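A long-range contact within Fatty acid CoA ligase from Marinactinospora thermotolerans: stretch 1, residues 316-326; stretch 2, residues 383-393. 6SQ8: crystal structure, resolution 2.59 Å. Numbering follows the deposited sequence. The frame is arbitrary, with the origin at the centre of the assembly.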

ATOM      1  N   ARG A 316      18.592 -15.989   5.228  1.00 30.65           N
ATOM      2  CA  ARG A 316      17.323 -16.744   5.429  1.00 29.53           C
ATOM      3  C   ARG A 316      16.589 -16.180   6.657  1.00 29.17           C
ATOM      4  O   ARG A 316      15.363 -16.029   6.623  1.00 26.37           O
ATOM      5  CB  ARG A 316      17.562 -18.261   5.555  1.00 26.04           C
ATOM      6  N   GLU A 317      17.357 -15.853   7.714  1.00 29.54           N
ATOM      7  CA  GLU A 317      16.830 -15.442   9.025  1.00 30.76           C
ATOM      8  C   GLU A 317      15.947 -14.188   8.905  1.00 32.28           C
ATOM      9  O   GLU A 317      15.049 -13.978   9.725  1.00 35.61           O
ATOM     10  CB  GLU A 317      17.930 -15.112  10.029  1.00 34.95           C
ATOM     11  CG  GLU A 317      19.181 -15.966   9.906  1.00 41.96           C
ATOM     12  CD  GLU A 317      20.337 -15.280   9.185  1.00 48.86           C
ATOM     13  OE1 GLU A 317      20.733 -14.157   9.610  1.00 46.03           O
ATOM     14  OE2 GLU A 317      20.854 -15.856   8.192  1.00 56.62           O
ATOM     15  N   LEU A 318      16.201 -13.346   7.897  1.00 29.84           N
ATOM     16  CA  LEU A 318      15.510 -12.071   7.743  1.00 28.52           C
ATOM     17  C   LEU A 318      14.319 -12.169   6.784  1.00 29.06           C
ATOM     18  O   LEU A 318      13.632 -11.161   6.549  1.00 32.01           O
ATOM     19  CB  LEU A 318      16.516 -11.042   7.224  1.00 27.53           C
ATOM     20  CG  LEU A 318      17.688 -10.755   8.150  1.00 26.65           C
ATOM     21  CD1 LEU A 318      18.542  -9.650   7.562  1.00 28.57           C
ATOM     22  CD2 LEU A 318      17.201 -10.383   9.539  1.00 27.89           C
ATOM     23  N   LEU A 319      14.052 -13.343   6.216  1.00 28.12           N
ATOM     24  CA  LEU A 319      12.938 -13.477   5.283  1.00 26.55           C
ATOM     25  C   LEU A 319      11.595 -13.378   6.008  1.00 22.78           C
ATOM     26  O   LEU A 319      10.593 -13.275   5.376  1.00 20.22           O
ATOM     27  CB  LEU A 319      13.071 -14.804   4.534  1.00 28.87           C
ATOM     28  CG  LEU A 319      14.232 -14.881   3.549  1.00 32.24           C
ATOM     29  CD1 LEU A 319      14.336 -16.279   2.978  1.00 34.08           C
ATOM     30  CD2 LEU A 319      14.075 -13.863   2.440  1.00 34.86           C
ATOM     31  N   THR A 320      11.597 -13.393   7.340  1.00 22.18           N
ATOM     32  CA  THR A 320      10.383 -13.188   8.112  1.00 22.81           C
ATOM     33  C   THR A 320      10.302 -11.750   8.636  1.00 23.59           C
ATOM     34  O   THR A 320       9.426 -11.447   9.450  1.00 23.62           O
ATOM     35  CB  THR A 320      10.309 -14.164   9.289  1.00 23.77           C
ATOM     36  OG1 THR A 320      11.499 -14.066  10.086  1.00 22.04           O
ATOM     37  CG2 THR A 320      10.103 -15.583   8.805  1.00 24.31           C
ATOM     38  N   ALA A 321      11.201 -10.875   8.159  1.00 23.36           N
ATOM     39  CA  ALA A 321      11.324  -9.517   8.658  1.00 23.78           C
ATOM     40  C   ALA A 321      10.808  -8.503   7.633  1.00 24.45           C
ATOM     41  O   ALA A 321      10.717  -8.778   6.439  1.00 22.99           O
ATOM     42  CB  ALA A 321      12.756  -9.224   8.987  1.00 26.32           C
ATOM     43  N   VAL A 322      10.481  -7.311   8.152  1.00 26.44           N
ATOM     44  CA  VAL A 322      10.079  -6.152   7.356  1.00 24.34           C
ATOM     45  C   VAL A 322      11.294  -5.258   7.150  1.00 24.35           C
ATOM     46  O   VAL A 322      11.325  -4.459   6.212  1.00 26.88           O
ATOM     47  CB  VAL A 322       8.925  -5.382   8.016  1.00 24.73           C
ATOM     48  CG1 VAL A 322       7.630  -6.163   7.945  1.00 25.34           C
ATOM     49  CG2 VAL A 322       9.222  -5.001   9.457  1.00 25.88           C
ATOM     50  N   GLY A 323      12.272  -5.407   8.045  1.00 25.33           N
ATOM     51  CA  GLY A 323      13.571  -4.794   7.909  1.00 27.80           C
ATOM     52  C   GLY A 323      13.861  -3.840   9.043  1.00 28.98           C
ATOM     53  O   GLY A 323      13.198  -3.860  10.075  1.00 28.57           O
ATOM     54  N   ARG A 324      14.879  -2.999   8.827  1.00 31.15           N
ATOM     55  CA  ARG A 324      15.217  -1.930   9.736  1.00 34.29           C
ATOM     56  C   ARG A 324      14.233  -0.783   9.523  1.00 32.65           C
ATOM     57  O   ARG A 324      13.820  -0.530   8.403  1.00 33.78           O
ATOM     58  CB  ARG A 324      16.662  -1.478   9.518  1.00 38.78           C
ATOM     59  CG  ARG A 324      17.709  -2.394  10.146  1.00 44.86           C
ATOM     60  CD  ARG A 324      19.000  -1.664  10.462  1.00 50.86           C
ATOM     61  NE  ARG A 324      20.020  -2.579  10.955  1.00 60.37           N
ATOM     62  CZ  ARG A 324      20.811  -3.314  10.172  1.00 71.07           C
ATOM     63  NH1 ARG A 324      20.652  -3.298   8.857  1.00 78.86           N
ATOM     64  NH2 ARG A 324      21.744  -4.088  10.701  1.00 74.52           N
ATOM     65  N   PRO A 325      13.810  -0.063  10.583  1.00 31.15           N
ATOM     66  CA  PRO A 325      13.013   1.149  10.409  1.00 31.81           C
ATOM     67  C   PRO A 325      13.767   2.161   9.536  1.00 30.75           C
ATOM     68  O   PRO A 325      14.991   2.205   9.556  1.00 30.68           O
ATOM     69  CB  PRO A 325      12.849   1.703  11.828  1.00 31.55           C
ATOM     70  CG  PRO A 325      13.026   0.487  12.709  1.00 31.85           C
ATOM     71  CD  PRO A 325      14.074  -0.356  11.999  1.00 30.44           C
ATOM     72  N   LEU A 326      13.013   2.954   8.780  1.00 28.71           N
ATOM     73  CA  LEU A 326      13.582   3.979   7.945  1.00 27.72           C
ATOM     74  C   LEU A 326      14.166   5.099   8.807  1.00 28.67           C
ATOM     75  O   LEU A 326      13.885   5.186  10.003  1.00 29.42           O
ATOM     76  CB  LEU A 326      12.485   4.493   7.009  1.00 26.41           C
ATOM     77  CG  LEU A 326      11.983   3.487   5.979  1.00 27.04           C
ATOM     78  CD1 LEU A 326      10.928   4.114   5.098  1.00 27.24           C
ATOM     79  CD2 LEU A 326      13.127   2.973   5.118  1.00 26.47           C
ATOM     80  N   THR A 383       8.394  -7.981  16.975  1.00 27.15           N
ATOM     81  CA  THR A 383       9.571  -7.912  17.790  1.00 28.39           C
ATOM     82  C   THR A 383      10.812  -7.661  16.923  1.00 26.65           C
ATOM     83  O   THR A 383      10.813  -7.942  15.719  1.00 26.10           O
ATOM     84  CB  THR A 383       9.741  -9.208  18.592  1.00 30.80           C
ATOM     85  OG1 THR A 383      10.747  -8.972  19.575  1.00 32.52           O
ATOM     86  CG2 THR A 383      10.158 -10.392  17.747  1.00 32.17           C
ATOM     87  N   PHE A 384      11.868  -7.170  17.575  1.00 26.39           N
ATOM     88  CA  PHE A 384      13.156  -6.922  16.962  1.00 27.78           C
ATOM     89  C   PHE A 384      14.101  -8.089  17.255  1.00 30.05           C
ATOM     90  O   PHE A 384      14.040  -8.692  18.336  1.00 30.36           O
ATOM     91  CB  PHE A 384      13.776  -5.626  17.489  1.00 27.40           C
ATOM     92  CG  PHE A 384      13.165  -4.358  16.943  1.00 28.11           C
ATOM     93  CD1 PHE A 384      13.647  -3.788  15.773  1.00 26.74           C
ATOM     94  CD2 PHE A 384      12.114  -3.731  17.604  1.00 27.47           C
ATOM     95  CE1 PHE A 384      13.074  -2.629  15.270  1.00 26.39           C
ATOM     96  CE2 PHE A 384      11.546  -2.576  17.091  1.00 25.34           C
ATOM     97  CZ  PHE A 384      12.018  -2.031  15.921  1.00 25.23           C
ATOM     98  N   ASP A 385      14.991  -8.372  16.289  1.00 31.08           N
ATOM     99  CA  ASP A 385      16.002  -9.400  16.430  1.00 30.06           C
ATOM    100  C   ASP A 385      17.286  -8.739  16.957  1.00 32.91           C
ATOM    101  O   ASP A 385      17.302  -7.549  17.213  1.00 35.37           O
ATOM    102  CB  ASP A 385      16.141 -10.177  15.117  1.00 27.29           C
ATOM    103  CG  ASP A 385      16.721  -9.397  13.953  1.00 25.53           C
ATOM    104  OD1 ASP A 385      17.343  -8.377  14.200  1.00 24.63           O
ATOM    105  OD2 ASP A 385      16.553  -9.832  12.808  1.00 25.59           O
ATOM    106  N   GLU A 386      18.350  -9.534  17.118  1.00 37.30           N
ATOM    107  CA  GLU A 386      19.655  -9.079  17.625  1.00 38.44           C
ATOM    108  C   GLU A 386      20.250  -7.956  16.758  1.00 35.01           C
ATOM    109  O   GLU A 386      20.984  -7.136  17.283  1.00 35.25           O
ATOM    110  CB  GLU A 386      20.639 -10.249  17.669  1.00 45.68           C
ATOM    111  CG  GLU A 386      20.369 -11.252  18.776  1.00 50.72           C
ATOM    112  CD  GLU A 386      21.495 -12.276  18.904  1.00 54.65           C
ATOM    113  OE1 GLU A 386      21.984 -12.769  17.837  1.00 46.98           O
ATOM    114  OE2 GLU A 386      21.907 -12.552  20.068  1.00 58.32           O
ATOM    115  N   ASP A 387      19.952  -7.921  15.452  1.00 33.62           N
ATOM    116  CA  ASP A 387      20.564  -6.947  14.524  1.00 33.61           C
ATOM    117  C   ASP A 387      19.640  -5.752  14.249  1.00 30.85           C
ATOM    118  O   ASP A 387      19.949  -4.932  13.403  1.00 31.82           O
ATOM    119  CB  ASP A 387      20.953  -7.612  13.201  1.00 38.54           C
ATOM    120  CG  ASP A 387      22.133  -8.576  13.297  1.00 44.97           C
ATOM    121  OD1 ASP A 387      22.812  -8.594  14.367  1.00 44.18           O
ATOM    122  OD2 ASP A 387      22.354  -9.331  12.301  1.00 50.37           O
ATOM    123  N   GLY A 388      18.502  -5.667  14.942  1.00 29.67           N
ATOM    124  CA  GLY A 388      17.595  -4.504  14.877  1.00 25.80           C
ATOM    125  C   GLY A 388      16.629  -4.514  13.704  1.00 25.48           C
ATOM    126  O   GLY A 388      16.137  -3.462  13.317  1.00 24.91           O
ATOM    127  N   HIS A 389      16.344  -5.691  13.132  1.00 27.01           N
ATOM    128  CA  HIS A 389      15.310  -5.849  12.114  1.00 26.23           C
ATOM    129  C   HIS A 389      13.988  -6.154  12.809  1.00 26.63           C
ATOM    130  O   HIS A 389      13.950  -6.951  13.741  1.00 27.04           O
ATOM    131  CB  HIS A 389      15.669  -6.955  11.128  1.00 26.56           C
ATOM    132  CG  HIS A 389      16.861  -6.651  10.288  1.00 27.77           C
ATOM    133  ND1 HIS A 389      18.133  -6.993  10.685  1.00 28.84           N
ATOM    134  CD2 HIS A 389      16.979  -6.081   9.067  1.00 28.26           C
ATOM    135  CE1 HIS A 389      18.993  -6.631   9.750  1.00 31.01           C
ATOM    136  NE2 HIS A 389      18.308  -6.067   8.751  1.00 30.41           N
ATOM    137  N   LEU A 390      12.908  -5.524  12.341  1.00 25.97           N
ATOM    138  CA  LEU A 390      11.609  -5.739  12.907  1.00 25.44           C
ATOM    139  C   LEU A 390      10.993  -6.971  12.238  1.00 27.54           C
ATOM    140  O   LEU A 390      11.088  -7.140  11.008  1.00 26.42           O
ATOM    141  CB  LEU A 390      10.753  -4.492  12.682  1.00 26.08           C
ATOM    142  CG  LEU A 390       9.302  -4.594  13.156  1.00 25.61           C
ATOM    143  CD1 LEU A 390       9.231  -4.812  14.657  1.00 25.05           C
ATOM    144  CD2 LEU A 390       8.524  -3.356  12.771  1.00 25.97           C
ATOM    145  N   HIS A 391      10.384  -7.833  13.066  1.00 27.93           N
ATOM    146  CA  HIS A 391       9.659  -9.005  12.615  1.00 28.14           C
ATOM    147  C   HIS A 391       8.200  -8.895  13.082  1.00 28.24           C
ATOM    148  O   HIS A 391       7.934  -8.774  14.278  1.00 27.66           O
ATOM    149  CB  HIS A 391      10.285 -10.271  13.195  1.00 28.69           C
ATOM    150  CG  HIS A 391      11.576 -10.688  12.577  1.00 30.10           C
ATOM    151  ND1 HIS A 391      12.789 -10.107  12.914  1.00 31.35           N
ATOM    152  CD2 HIS A 391      11.866 -11.684  11.713  1.00 28.42           C
ATOM    153  CE1 HIS A 391      13.764 -10.718  12.263  1.00 28.84           C
ATOM    154  NE2 HIS A 391      13.220 -11.684  11.513  1.00 27.29           N
ATOM    155  N   LEU A 392       7.253  -8.980  12.145  1.00 24.92           N
ATOM    156  CA  LEU A 392       5.853  -8.933  12.490  1.00 24.83           C
ATOM    157  C   LEU A 392       5.334 -10.359  12.675  1.00 25.50           C
ATOM    158  O   LEU A 392       5.440 -11.157  11.758  1.00 23.04           O
ATOM    159  CB  LEU A 392       5.068  -8.247  11.372  1.00 26.45           C
ATOM    160  CG  LEU A 392       5.464  -6.792  11.092  1.00 27.23           C
ATOM    161  CD1 LEU A 392       4.584  -6.187  10.005  1.00 28.15           C
ATOM    162  CD2 LEU A 392       5.433  -5.925  12.349  1.00 27.19           C
ATOM    163  N   THR A 393       4.703 -10.626  13.831  1.00 26.17           N
ATOM    164  CA  THR A 393       4.120 -11.912  14.124  1.00 25.17           C
ATOM    165  C   THR A 393       2.617 -11.941  13.829  1.00 26.17           C
ATOM    166  O   THR A 393       2.071 -13.033  13.653  1.00 26.28           O
ATOM    167  CB  THR A 393       4.383 -12.309  15.579  1.00 26.93           C
ATOM    168  OG1 THR A 393       3.667 -11.411  16.436  1.00 26.36           O
ATOM    169  CG2 THR A 393       5.865 -12.355  15.885  1.00 28.20           C
TER
HETATM  170  O   HOH W   1       7.462  -9.550   9.085  1.00 12.76           O

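Residues 316-326 approach residues 383-393 as a short, weakly bonded strand, about 321-323, that runs broadly antiparallel to strand 390-393; the strand axes come within 4.8 Å, with 144° between their directions, and the contact buries 661 Å² summed over both sides.

Stretch 1 opens with a 3-10 segment whose backbone already reaches the partner: His391 NE2 donates a weak hydrogen bond to Glu317 O, long at 3.4 Å but nearly straight. The side chain of Leu318 starts sideways, yet its end reaches the ring of His389, with CD1 3.9 Å from the ring centroid and over the face. Its other methyl, CD2, lies 3.4 Å from Asp385 OD2. That aspartate organises the type I turn from Asp385 to Gly388: Asp387 N donates a hydrogen bond to Asp385 OD1 at 2.9 Å, and His389 N donates to Asp385 OD1 at 3.1 Å.

A type I turn from Leu318 to Ala321 then leads the chain into the strand. Thr320 OG1 sits at the edge of the His391 ring, 2.9 Å from CD2 of that residue. Its carbonyl is too far from Leu392 N for a direct bond, at 4.3 Å from Thr320 O, and a water fills the gap, donating to Thr320 O (2.8 Å) and accepting from Leu392 N (3.1 Å). Ala321 lays its methyl over the face of the His391 ring, CB being 3.7 Å from the ring centroid, a CH-pi contact.

The direct backbone pairing consists of two bonds. Val322 N donates to Leu390 O at 2.9 Å, and Leu390 N donates to Gly323 O at 2.8 Å, both close to linear. Val322 points toward stretch 2 and packs its branches on two leucines: CG2 is 3.6 Å from Leu390 CB, and CG1 is 3.7 Å from Leu392 CD1. Gly323 has a phi of 119° and a psi of -164°, at which a CB would be jammed against the preceding carbonyl oxygen; its own carbonyl O also receives a CA-H...O contact from His389 CA at 3.5 Å.

At Arg324 the chain turns a corner. The aliphatic part of this side chain covers the His389 face opposite Leu318, with CG 4.1 Å from the ring centroid, so the imidazole is sandwiched between two aliphatic groups. Farther out, Arg324 NE and NH2 each make a weak, bent hydrogen bond to Asp387 O, both at 3.4 Å. Pro325 closes the contact with an apolar touch, its CG meeting the edge of the Phe384 ring 4.0 Å from CE1.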